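Local coordinates for protein transcriptional repressor (Vibrio fischeri, PDB 3KV1) that probably senses a sugar ligand through this domain and represses transcription as a DNA-binding regulator of the SorC family, at residues I185-F195 against T204-M215. Numbering follows the deposited sequence. Where two conformers were deposited one is given.
Sequences IVGDIGGFDFF and TLMRGRVIGLEM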
ATOM      1  N   ILE A 185     -28.509  -0.268  11.349  1.00 21.41           N
ATOM      2  CA  ILE A 185     -27.668  -0.265  10.138  1.00 20.38           C
ATOM      3  C   ILE A 185     -28.226  -1.252   9.125  1.00 25.47           C
ATOM      4  O   ILE A 185     -28.482  -2.428   9.441  1.00 27.05           O
ATOM      5  CB  ILE A 185     -26.221  -0.670  10.487  1.00 20.97           C
ATOM      6  CG1 ILE A 185     -25.670   0.295  11.526  1.00 26.94           C
ATOM      7  CG2 ILE A 185     -25.355  -0.742   9.206  1.00 24.43           C
ATOM      8  CD1 ILE A 185     -25.764   1.767  11.121  1.00 33.49           C
ATOM      9  N   VAL A 186     -28.421  -0.797   7.903  1.00 21.34           N
ATOM     10  CA  VAL A 186     -28.881  -1.696   6.864  1.00 24.61           C
ATOM     11  C   VAL A 186     -27.876  -1.835   5.718  1.00 23.47           C
ATOM     12  O   VAL A 186     -28.076  -2.655   4.821  1.00 23.72           O
ATOM     13  CB  VAL A 186     -30.233  -1.250   6.271  1.00 27.46           C
ATOM     14  CG1 VAL A 186     -31.353  -1.303   7.341  1.00 34.98           C
ATOM     15  CG2 VAL A 186     -30.101   0.132   5.602  1.00 27.39           C
ATOM     16  N   GLY A 187     -26.819  -1.037   5.711  1.00 25.67           N
ATOM     17  CA  GLY A 187     -25.858  -1.151   4.624  1.00 22.31           C
ATOM     18  C   GLY A 187     -24.594  -0.357   4.849  1.00 25.25           C
ATOM     19  O   GLY A 187     -24.493   0.420   5.815  1.00 24.09           O
ATOM     20  N   ASP A 188     -23.607  -0.592   3.979  1.00 24.34           N
ATOM     21  CA  ASP A 188     -22.396   0.229   3.989  1.00 25.67           C
ATOM     22  C   ASP A 188     -22.200   0.836   2.619  1.00 24.09           C
ATOM     23  O   ASP A 188     -22.725   0.350   1.603  1.00 23.16           O
ATOM     24  CB  ASP A 188     -21.139  -0.590   4.269  1.00 26.90           C
ATOM     25  CG  ASP A 188     -20.686  -1.383   3.045  1.00 33.52           C
ATOM     26  OD1 ASP A 188     -21.034  -2.570   2.980  1.00 35.56           O
ATOM     27  OD2 ASP A 188     -20.012  -0.841   2.116  1.00 29.75           O
ATOM     28  N   ILE A 189     -21.420   1.903   2.613  1.00 20.41           N
ATOM     29  CA  ILE A 189     -20.939   2.505   1.384  1.00 21.43           C
ATOM     30  C   ILE A 189     -19.427   2.518   1.392  1.00 19.60           C
ATOM     31  O   ILE A 189     -18.803   3.048   2.319  1.00 23.69           O
ATOM     32  CB  ILE A 189     -21.532   3.908   1.163  1.00 24.73           C
ATOM     33  CG1 ILE A 189     -21.131   4.445  -0.225  1.00 32.25           C
ATOM     34  CG2 ILE A 189     -21.163   4.857   2.298  1.00 29.06           C
ATOM     35  CD1 ILE A 189     -22.134   5.487  -0.806  1.00 39.21           C
ATOM     36  N   GLY A 190     -18.847   1.933   0.344  1.00 20.82           N
ATOM     37  CA  GLY A 190     -17.410   1.889   0.140  1.00 22.73           C
ATOM     38  C   GLY A 190     -16.653   0.962   1.081  1.00 24.20           C
ATOM     39  O   GLY A 190     -15.415   0.799   0.968  1.00 23.21           O
ATOM     40  N   GLY A 191     -17.382   0.339   1.996  1.00 20.58           N
ATOM     41  CA  GLY A 191     -16.766  -0.414   3.082  1.00 20.33           C
ATOM     42  C   GLY A 191     -16.476   0.374   4.337  1.00 23.82           C
ATOM     43  O   GLY A 191     -16.187  -0.196   5.409  1.00 23.78           O
ATOM     44  N   PHE A 192     -16.568   1.694   4.235  1.00 19.48           N
ATOM     45  CA  PHE A 192     -16.026   2.553   5.293  1.00 21.69           C
ATOM     46  C   PHE A 192     -17.035   3.325   6.121  1.00 23.65           C
ATOM     47  O   PHE A 192     -16.658   3.930   7.137  1.00 24.55           O
ATOM     48  CB  PHE A 192     -14.951   3.504   4.734  1.00 22.30           C
ATOM     49  CG  PHE A 192     -15.392   4.298   3.512  1.00 22.60           C
ATOM     50  CD1 PHE A 192     -16.292   5.358   3.636  1.00 26.33           C
ATOM     51  CD2 PHE A 192     -14.874   3.995   2.254  1.00 22.03           C
ATOM     52  CE1 PHE A 192     -16.688   6.090   2.499  1.00 24.64           C
ATOM     53  CE2 PHE A 192     -15.230   4.735   1.118  1.00 23.31           C
ATOM     54  CZ  PHE A 192     -16.147   5.783   1.252  1.00 23.21           C
ATOM     55  N   ASP A 193     -18.298   3.368   5.689  1.00 22.74           N
ATOM     56  CA  ASP A 193     -19.324   3.995   6.533  1.00 23.73           C
ATOM     57  C   ASP A 193     -20.675   3.309   6.341  1.00 20.31           C
ATOM     58  O   ASP A 193     -20.893   2.588   5.372  1.00 21.65           O
ATOM     59  CB  ASP A 193     -19.438   5.522   6.327  1.00 24.79           C
ATOM     60  CG  ASP A 193     -19.792   6.283   7.636  1.00 28.27           C
ATOM     61  OD1 ASP A 193     -20.243   5.636   8.605  1.00 27.79           O
ATOM     62  OD2 ASP A 193     -19.598   7.530   7.711  1.00 26.92           O
ATOM     63  N   PHE A 194     -21.553   3.528   7.300  1.00 21.58           N
ATOM     64  CA  PHE A 194     -22.734   2.685   7.473  1.00 21.47           C
ATOM     65  C   PHE A 194     -23.945   3.588   7.662  1.00 25.43           C
ATOM     66  O   PHE A 194     -23.829   4.686   8.229  1.00 26.81           O
ATOM     67  CB  PHE A 194     -22.495   1.810   8.720  1.00 25.63           C
ATOM     68  CG  PHE A 194     -21.191   1.059   8.652  1.00 25.37           C
ATOM     69  CD1 PHE A 194     -21.108  -0.119   7.930  1.00 28.66           C
ATOM     70  CD2 PHE A 194     -20.036   1.577   9.229  1.00 27.70           C
ATOM     71  CE1 PHE A 194     -19.883  -0.799   7.793  1.00 31.09           C
ATOM     72  CE2 PHE A 194     -18.791   0.926   9.095  1.00 28.62           C
ATOM     73  CZ  PHE A 194     -18.714  -0.266   8.385  1.00 29.71           C
ATOM     74  N   PHE A 195     -25.104   3.138   7.205  1.00 21.80           N
ATOM     75  CA  PHE A 195     -26.297   3.976   7.278  1.00 27.18           C
ATOM     76  C   PHE A 195     -27.556   3.190   7.652  1.00 23.85           C
ATOM     77  O   PHE A 195     -27.600   1.954   7.527  1.00 27.11           O
ATOM     78  CB  PHE A 195     -26.507   4.636   5.925  1.00 22.88           C
ATOM     79  CG  PHE A 195     -26.448   3.673   4.776  1.00 26.03           C
ATOM     80  CD1 PHE A 195     -25.244   3.455   4.088  1.00 28.50           C
ATOM     81  CD2 PHE A 195     -27.584   2.959   4.394  1.00 23.60           C
ATOM     82  CE1 PHE A 195     -25.173   2.559   3.042  1.00 27.91           C
ATOM     83  CE2 PHE A 195     -27.521   2.052   3.339  1.00 24.27           C
ATOM     84  CZ  PHE A 195     -26.300   1.849   2.650  1.00 24.70           C
ATOM     85  N   THR A 204     -22.868   3.857  15.185  1.00 36.30           N
ATOM     86  CA  THR A 204     -22.730   2.424  15.396  1.00 36.28           C
ATOM     87  C   THR A 204     -21.295   2.117  15.841  1.00 33.86           C
ATOM     88  O   THR A 204     -20.355   2.812  15.452  1.00 34.31           O
ATOM     89  CB  THR A 204     -23.072   1.636  14.115  1.00 31.88           C
ATOM     90  OG1 THR A 204     -22.713   0.262  14.290  1.00 31.72           O
ATOM     91  CG2 THR A 204     -22.335   2.206  12.898  1.00 31.32           C
ATOM     92  N   LEU A 205     -21.141   1.078  16.659  1.00 29.30           N
ATOM     93  CA  LEU A 205     -19.795   0.616  17.048  1.00 30.89           C
ATOM     94  C   LEU A 205     -18.965   0.198  15.847  1.00 25.79           C
ATOM     95  O   LEU A 205     -17.729   0.211  15.920  1.00 27.54           O
ATOM     96  CB  LEU A 205     -19.902  -0.594  17.998  1.00 28.60           C
ATOM     97  CG  LEU A 205     -20.463  -0.413  19.401  1.00 31.83           C
ATOM     98  CD1 LEU A 205     -20.353  -1.737  20.168  1.00 32.38           C
ATOM     99  CD2 LEU A 205     -19.741   0.699  20.148  1.00 35.53           C
HETATM  100  N   MSE A 206     -19.645  -0.187  14.766  0.51 24.33           N
HETATM  101  CA  MSE A 206     -18.975  -0.718  13.575  0.51 25.58           C
HETATM  102  C   MSE A 206     -17.902   0.203  13.041  0.51 24.85           C
HETATM  103  O   MSE A 206     -16.804  -0.234  12.731  0.51 24.18           O
HETATM  104  CB  MSE A 206     -19.982  -0.976  12.449  0.51 27.23           C
HETATM  105  CG  MSE A 206     -21.167  -1.796  12.865  0.51 22.34           C
HETATM  106 SE   MSE A 206     -22.026  -2.630  11.303  0.51 34.12          SE
HETATM  107  CE  MSE A 206     -20.442  -3.650  10.678  0.51 28.77           C
ATOM    108  N   ARG A 207     -18.244   1.475  12.893  0.51 26.86           N
ATOM    109  CA  ARG A 207     -17.349   2.417  12.254  0.51 24.09           C
ATOM    110  C   ARG A 207     -16.132   2.692  13.143  0.51 26.35           C
ATOM    111  O   ARG A 207     -15.063   3.081  12.643  0.51 25.68           O
ATOM    112  CB  ARG A 207     -18.103   3.700  11.875  0.51 25.95           C
ATOM    113  CG  ARG A 207     -17.328   4.642  10.970  0.51 27.62           C
ATOM    114  CD  ARG A 207     -17.909   6.047  11.062  0.51 32.90           C
ATOM    115  NE  ARG A 207     -16.884   7.019  11.429  0.51 43.08           N
ATOM    116  CZ  ARG A 207     -17.128   8.280  11.757  0.51 48.37           C
ATOM    117  NH1 ARG A 207     -18.372   8.737  11.772  0.51 51.61           N
ATOM    118  NH2 ARG A 207     -16.125   9.083  12.076  0.51 51.85           N
ATOM    119  N   GLY A 208     -16.269   2.460  14.452  1.00 24.06           N
ATOM    120  CA  GLY A 208     -15.094   2.545  15.314  1.00 27.51           C
ATOM    121  C   GLY A 208     -14.037   1.486  14.993  1.00 28.77           C
ATOM    122  O   GLY A 208     -12.945   1.495  15.554  1.00 30.89           O
ATOM    123  N   ARG A 209     -14.381   0.536  14.122  1.00 25.39           N
ATOM    124  CA  ARG A 209     -13.452  -0.528  13.768  1.00 22.50           C
ATOM    125  C   ARG A 209     -12.894  -0.379  12.351  1.00 23.14           C
ATOM    126  O   ARG A 209     -12.253  -1.290  11.873  1.00 24.54           O
ATOM    127  CB  ARG A 209     -14.147  -1.915  13.839  1.00 23.37           C
ATOM    128  CG  ARG A 209     -14.831  -2.212  15.160  1.00 23.71           C
ATOM    129  CD  ARG A 209     -13.893  -2.180  16.377  1.00 28.78           C
ATOM    130  NE  ARG A 209     -14.731  -1.999  17.559  1.00 29.93           N
ATOM    131  CZ  ARG A 209     -15.229  -2.980  18.305  1.00 37.56           C
ATOM    132  NH1 ARG A 209     -14.939  -4.258  18.058  1.00 35.81           N
ATOM    133  NH2 ARG A 209     -16.025  -2.672  19.310  1.00 36.96           N
ATOM    134  N   VAL A 210     -13.164   0.747  11.682  0.73 21.42           N
ATOM    135  CA  VAL A 210     -12.774   0.920  10.276  0.73 21.43           C
ATOM    136  C   VAL A 210     -11.916   2.166  10.099  0.73 23.75           C
ATOM    137  O   VAL A 210     -12.198   3.203  10.689  0.73 26.41           O
ATOM    138  CB  VAL A 210     -13.998   1.075   9.329  0.73 26.28           C
ATOM    139  CG1 VAL A 210     -13.548   1.063   7.863  0.73 19.61           C
ATOM    140  CG2 VAL A 210     -14.998  -0.026   9.571  0.73 26.85           C
ATOM    141  N   ILE A 211     -10.869   2.067   9.273  1.00 23.66           N
ATOM    142  CA  ILE A 211     -10.049   3.206   8.966  1.00 21.81           C
ATOM    143  C   ILE A 211     -10.272   3.614   7.524  1.00 20.39           C
ATOM    144  O   ILE A 211      -9.973   2.853   6.606  1.00 21.60           O
ATOM    145  CB  ILE A 211      -8.560   2.876   9.162  1.00 19.99           C
ATOM    146  CG1 ILE A 211      -8.312   2.682  10.671  1.00 26.15           C
ATOM    147  CG2 ILE A 211      -7.724   4.033   8.654  1.00 20.78           C
ATOM    148  CD1 ILE A 211      -6.956   2.218  11.000  1.00 35.09           C
ATOM    149  N   GLY A 212     -10.830   4.796   7.320  1.00 21.76           N
ATOM    150  CA  GLY A 212     -11.083   5.245   5.955  1.00 22.81           C
ATOM    151  C   GLY A 212     -11.888   6.522   6.001  1.00 23.94           C
ATOM    152  O   GLY A 212     -12.004   7.128   7.076  1.00 24.34           O
ATOM    153  N   LEU A 213     -12.415   6.941   4.851  1.00 20.10           N
ATOM    154  CA  LEU A 213     -13.332   8.093   4.791  1.00 22.41           C
ATOM    155  C   LEU A 213     -14.646   7.888   5.545  1.00 22.54           C
ATOM    156  O   LEU A 213     -14.962   6.786   5.995  1.00 22.71           O
ATOM    157  CB  LEU A 213     -13.665   8.433   3.338  1.00 21.25           C
ATOM    158  CG  LEU A 213     -12.519   8.932   2.442  1.00 22.96           C
ATOM    159  CD1 LEU A 213     -13.134   9.290   1.105  1.00 27.35           C
ATOM    160  CD2 LEU A 213     -11.801  10.141   3.060  1.00 24.32           C
ATOM    161  N   GLU A 214     -15.400   8.973   5.704  1.00 23.43           N
ATOM    162  CA  GLU A 214     -16.733   8.902   6.309  1.00 24.68           C
ATOM    163  C   GLU A 214     -17.792   9.552   5.423  1.00 24.85           C
ATOM    164  O   GLU A 214     -17.484  10.157   4.388  1.00 24.04           O
ATOM    165  CB  GLU A 214     -16.739   9.548   7.701  1.00 29.86           C
ATOM    166  CG  GLU A 214     -16.334  11.007   7.702  1.00 33.74           C
ATOM    167  CD  GLU A 214     -16.337  11.607   9.100  1.00 49.27           C
ATOM    168  OE1 GLU A 214     -15.301  11.517   9.788  1.00 49.88           O
ATOM    169  OE2 GLU A 214     -17.379  12.158   9.514  1.00 55.00           O
HETATM  170  N   MSE A 215     -19.046   9.418   5.842  1.00 24.85           N
HETATM  171  CA  MSE A 215     -20.178   9.893   5.031  1.00 22.21           C
HETATM  172  C   MSE A 215     -20.063  11.376   4.676  1.00 23.66           C
HETATM  173  O   MSE A 215     -20.332  11.769   3.548  1.00 24.59           O
HETATM  174  CB  MSE A 215     -21.502   9.667   5.776  1.00 24.26           C
HETATM  175  CG  MSE A 215     -22.681   9.839   4.851  1.00 27.00           C
HETATM  176 SE   MSE A 215     -22.783   8.276   3.712  0.63 29.74          SE
HETATM  177  CE  MSE A 215     -23.069   6.898   5.051  1.00 36.84           C
TER
HETATM  178  O   HOH W   1     -15.118   5.538   8.404  1.00 29.49           O
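The Phe194 ring carries Met206 over one face, CB lying 4.2 Å from the ring centroid in a CH-pi contact. In the conformer given, the selenium of this selenomethionine, a substitute for methionine, also lies above this face, a Met-aromatic contact. Val210 CG2 meets the ring edge in its plane; a broad phenyl suits this place, its face taking a methylene and its edge a branched valine. Phe192 is sandwiched between Ile189 O of its own hairpin, over the centre of one face, and Leu213 CB across the contact, offset toward the rim of the other. Phe192 CG sits between the backbone N and carbonyl carbon (chi1 52°), which turns the ring against Leu213, where CD1 comes within 3.1 Å of Leu213 O. Asp193 OD2 accepts from Met215 N through its anti lone pair at 2.7 Å; a carboxylate suits the start of helix 215-219, where it can take a backbone N-H. OD1 accepts from Phe194 N, helping to fix the carboxylate's rotation. The flexible Met215 chain bends, bringing CE to 3.9 Å from Ile189 CG2. A water bridges Phe192 O and Leu213 O. Opposite Ile189, Phe192 and Asp193 form a classic beta bulge. The hairpin branches antiparallel from strand 151-158, consistent with a Rossmann-like sugar-binding domain.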